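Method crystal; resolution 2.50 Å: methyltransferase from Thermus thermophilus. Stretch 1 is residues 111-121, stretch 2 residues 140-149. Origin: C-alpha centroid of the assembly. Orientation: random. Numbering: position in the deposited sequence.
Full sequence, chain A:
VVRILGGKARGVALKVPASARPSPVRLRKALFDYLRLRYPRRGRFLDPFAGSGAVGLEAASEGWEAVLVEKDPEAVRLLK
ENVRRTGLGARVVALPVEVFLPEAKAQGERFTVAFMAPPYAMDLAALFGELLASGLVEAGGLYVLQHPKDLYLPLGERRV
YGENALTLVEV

Stretch 1, residues 111-121: FTVAFMAPPYA
Stretch 2, residues 140-149: GGLYVLQHPK

Five backbone hydrogen bonds, forming a ladder, are what first join the two stretches. Leu142 N donates to Thr112 O, Ala114 N to Leu142 O, Val144 N to Ala114 O, Met116 N to Val144 O, and Gln146 N to Met116 O, each at 2.9 Å. All are well directed, and those from Val144 N (171°) and Gln146 N (175°) are nearly straight. The alternation is that of a parallel pair: Ala114 and Met116 on one strand, Leu142 and Val144 on the other, use both N and O across the gap, while the intervening residues turn their own polar groups aside. Three CA-H...O contacts fill in between: Val113 CA to Leu142 O (3.3 Å), Tyr143 CA to Ala114 O (3.4 Å) and Phe115 CA to Val144 O (3.4 Å).

The β-strands, one through Val113 to Met116 and the other through Leu142 to Pro148, run parallel, their N-to-C directions 6° apart and their axes 4.8 Å apart at closest approach. The register pairs Val113 with Leu142, Ala114 with Tyr143, Phe115 with Val144 and Met116 with Leu145, at CA-CA distances of 4.7 to 5.1 Å. Backbone angles are extended, from -139/139 at Val113 to -133/119 at Met116, and from -136/148 at Leu142 to -102/140 at Gln146. Just before the paired residues, Thr112 bends the chain at -88/-33. Across from it, Gly141 (-85/-171) lets the backbones close up, Thr112 O lying 3.0 Å from Gly141 CA; a β-carbon on Gly141 would fall 2.3 Å from Thr112 O and clash. Gly140 has phi/psi of 92/-13, where a β-carbon would jam against the preceding carbonyl oxygen.

Beyond its strand, stretch 1 continues through Ala117 (-130/71), Pro118 (-73/160) and Pro119 (-62/125) to Tyr120 (-49/-14, chi1 m), whose OH makes a weak 2.9 Å hydrogen bond to Gln146 OE1. Gln146 suits this place because its CA-to-CB bond points toward stretch 1 and the extended t,t chain brings the amide to the Tyr120 hydroxyl. Gln146 NE2 lies 3.6 Å from Phe115 CZ, at the ring's edge near its plane, and Gln146 CB packs 3.8 Å from Ala117 CB. The puckered (C-gamma endo) ring of Pro148 sets its CD over one face of the Tyr120 ring, 3.5 Å from the centroid and 4° off the normal, a CH-π contact. His147, chi1 p, points away and donates from His147 ND1 to Pro148 O at 2.9 Å.

The strand packing is apolar and buried. One sheet face carries Val113 (t), Phe115, Leu142 (m) and Val144 (t). Phe115 CD2 (chi1 t, chi2 -82°) lies 3.8 Å from Val144 CG1, and Val144 CG2 reaches Val113 CG1 at 4.5 Å; β-branched valines suit the extended backbone. The other face bears Ala114, Met116, Tyr143 (m) and Leu145 (m). Ala114 CB lies 4.1 Å from Tyr143 CD2, small methyl beside larger ring. Met116, a selenomethionine (t,t, chi3 -94°), leads its end away. Altogether 676 Å² is buried, both sides summed.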

# COMPACT_ATOMS: atom_id res chain seq x y z
N PHE A 111 -1.87 -12.17 3.64
CA PHE A 111 -2.73 -11.03 3.38
C PHE A 111 -3.62 -11.25 2.18
O PHE A 111 -3.33 -12.08 1.31
CB PHE A 111 -1.88 -9.79 3.11
CG PHE A 111 -0.85 -9.52 4.16
CD1 PHE A 111 -1.08 -8.58 5.15
CD2 PHE A 111 0.35 -10.21 4.16
CE1 PHE A 111 -0.14 -8.34 6.13
CE2 PHE A 111 1.31 -9.97 5.14
CZ PHE A 111 1.06 -9.03 6.13
N THR A 112 -4.70 -10.48 2.13
CA THR A 112 -5.64 -10.56 1.02
C THR A 112 -5.18 -9.61 -0.10
O THR A 112 -5.37 -9.89 -1.29
CB THR A 112 -7.03 -10.18 1.50
OG1 THR A 112 -7.44 -11.13 2.50
CG2 THR A 112 -8.03 -10.20 0.35
N VAL A 113 -4.56 -8.51 0.29
CA VAL A 113 -4.08 -7.53 -0.67
C VAL A 113 -2.71 -6.99 -0.26
O VAL A 113 -2.45 -6.75 0.92
CB VAL A 113 -5.03 -6.32 -0.78
CG1 VAL A 113 -4.43 -5.28 -1.72
CG2 VAL A 113 -6.39 -6.77 -1.26
N ALA A 114 -1.84 -6.82 -1.24
CA ALA A 114 -0.51 -6.29 -0.98
C ALA A 114 -0.28 -5.18 -2.00
O ALA A 114 -0.09 -5.46 -3.19
CB ALA A 114 0.54 -7.38 -1.12
N PHE A 115 -0.33 -3.94 -1.54
CA PHE A 115 -0.14 -2.76 -2.38
C PHE A 115 1.26 -2.21 -2.22
O PHE A 115 1.74 -1.99 -1.11
CB PHE A 115 -1.16 -1.67 -2.01
CG PHE A 115 -0.88 -0.33 -2.66
CD1 PHE A 115 0.05 0.55 -2.12
CD2 PHE A 115 -1.54 0.04 -3.82
CE1 PHE A 115 0.33 1.78 -2.72
CE2 PHE A 115 -1.27 1.27 -4.44
CZ PHE A 115 -0.34 2.14 -3.89
N MSE A 116 1.92 -1.95 -3.35
CA MSE A 116 3.26 -1.42 -3.31
C MSE A 116 3.47 -0.23 -4.25
O MSE A 116 3.30 -0.34 -5.46
CB MSE A 116 4.25 -2.53 -3.64
CG MSE A 116 5.69 -2.08 -3.73
SE MSE A 116 6.90 -3.58 -3.86
CE MSE A 116 7.28 -3.73 -2.00
N ALA A 117 3.82 0.91 -3.67
CA ALA A 117 4.08 2.12 -4.44
C ALA A 117 5.43 2.68 -4.00
O ALA A 117 5.51 3.72 -3.33
CB ALA A 117 2.97 3.14 -4.21
N PRO A 118 6.52 2.00 -4.37
CA PRO A 118 7.86 2.46 -4.01
C PRO A 118 8.29 3.68 -4.80
O PRO A 118 7.73 3.98 -5.85
CB PRO A 118 8.72 1.23 -4.29
CG PRO A 118 8.04 0.61 -5.46
CD PRO A 118 6.57 0.76 -5.16
N PRO A 119 9.30 4.42 -4.30
CA PRO A 119 9.76 5.60 -5.02
C PRO A 119 10.32 5.20 -6.39
O PRO A 119 11.20 4.36 -6.49
CB PRO A 119 10.82 6.19 -4.09
CG PRO A 119 11.30 5.01 -3.32
CD PRO A 119 10.03 4.25 -3.03
N TYR A 120 9.76 5.82 -7.43
CA TYR A 120 10.11 5.56 -8.82
C TYR A 120 11.60 5.54 -9.19
O TYR A 120 11.96 5.08 -10.28
CB TYR A 120 9.38 6.57 -9.71
CG TYR A 120 7.88 6.44 -9.60
CD1 TYR A 120 7.03 7.36 -10.19
CD2 TYR A 120 7.31 5.38 -8.90
CE1 TYR A 120 5.65 7.22 -10.09
CE2 TYR A 120 5.95 5.23 -8.79
CZ TYR A 120 5.12 6.15 -9.39
OH TYR A 120 3.75 5.99 -9.27
N ALA A 121 12.45 6.03 -8.30
CA ALA A 121 13.88 6.05 -8.57
C ALA A 121 14.49 4.66 -8.43
O ALA A 121 15.53 4.36 -9.03
CB ALA A 121 14.58 7.03 -7.62
N GLY A 140 -6.85 -16.02 -4.14
CA GLY A 140 -7.99 -15.13 -4.26
C GLY A 140 -7.64 -13.66 -4.02
O GLY A 140 -8.44 -12.78 -4.34
N GLY A 141 -6.46 -13.41 -3.48
CA GLY A 141 -6.05 -12.04 -3.21
C GLY A 141 -5.42 -11.31 -4.38
O GLY A 141 -5.41 -11.80 -5.51
N LEU A 142 -4.87 -10.13 -4.09
CA LEU A 142 -4.24 -9.29 -5.10
C LEU A 142 -2.92 -8.66 -4.73
O LEU A 142 -2.67 -8.35 -3.56
CB LEU A 142 -5.15 -8.12 -5.47
CG LEU A 142 -6.26 -8.28 -6.50
CD1 LEU A 142 -6.96 -6.94 -6.64
CD2 LEU A 142 -5.67 -8.74 -7.83
N TYR A 143 -2.08 -8.48 -5.75
CA TYR A 143 -0.80 -7.79 -5.62
C TYR A 143 -1.07 -6.57 -6.50
O TYR A 143 -1.41 -6.71 -7.67
CB TYR A 143 0.38 -8.57 -6.23
CG TYR A 143 0.91 -9.70 -5.38
CD1 TYR A 143 0.50 -11.01 -5.61
CD2 TYR A 143 1.81 -9.47 -4.35
CE1 TYR A 143 0.98 -12.05 -4.85
CE2 TYR A 143 2.29 -10.51 -3.57
CZ TYR A 143 1.87 -11.80 -3.82
OH TYR A 143 2.32 -12.83 -3.05
N VAL A 144 -0.95 -5.39 -5.93
CA VAL A 144 -1.18 -4.17 -6.69
C VAL A 144 0.12 -3.39 -6.72
O VAL A 144 0.68 -3.07 -5.68
CB VAL A 144 -2.27 -3.31 -6.05
CG1 VAL A 144 -2.45 -2.04 -6.88
CG2 VAL A 144 -3.58 -4.09 -5.96
N LEU A 145 0.57 -3.07 -7.93
CA LEU A 145 1.82 -2.36 -8.09
C LEU A 145 1.59 -0.99 -8.74
O LEU A 145 0.97 -0.91 -9.79
CB LEU A 145 2.76 -3.22 -8.94
CG LEU A 145 2.62 -4.74 -8.64
CD1 LEU A 145 3.37 -5.58 -9.67
CD2 LEU A 145 3.14 -5.03 -7.24
N GLN A 146 2.06 0.09 -8.10
CA GLN A 146 1.91 1.42 -8.68
C GLN A 146 3.25 1.80 -9.27
O GLN A 146 4.29 1.54 -8.68
CB GLN A 146 1.50 2.47 -7.63
CG GLN A 146 1.41 3.87 -8.23
CD GLN A 146 1.12 4.96 -7.19
OE1 GLN A 146 1.78 6.01 -7.17
NE2 GLN A 146 0.13 4.72 -6.34
N HIS A 147 3.24 2.43 -10.44
CA HIS A 147 4.48 2.80 -11.11
C HIS A 147 4.21 3.77 -12.25
O HIS A 147 3.06 4.05 -12.59
CB HIS A 147 5.09 1.53 -11.69
CG HIS A 147 4.15 0.76 -12.56
ND1 HIS A 147 3.79 1.18 -13.83
CD2 HIS A 147 3.45 -0.37 -12.34
CE1 HIS A 147 2.92 0.34 -14.34
NE2 HIS A 147 2.69 -0.61 -13.46
N PRO A 148 5.27 4.31 -12.86
CA PRO A 148 5.02 5.24 -13.97
C PRO A 148 4.41 4.47 -15.13
O PRO A 148 4.83 3.35 -15.43
CB PRO A 148 6.40 5.81 -14.28
CG PRO A 148 7.37 4.81 -13.69
CD PRO A 148 6.68 4.35 -12.44
N LYS A 149 3.40 5.05 -15.77
CA LYS A 149 2.70 4.40 -16.88
C LYS A 149 3.60 3.82 -17.98
O LYS A 149 3.20 2.90 -18.69
CB LYS A 149 1.67 5.35 -17.49
CG LYS A 149 2.24 6.35 -18.51
CD LYS A 149 1.13 7.26 -19.04
CE LYS A 149 1.43 7.80 -20.43
NZ LYS A 149 2.72 8.54 -20.53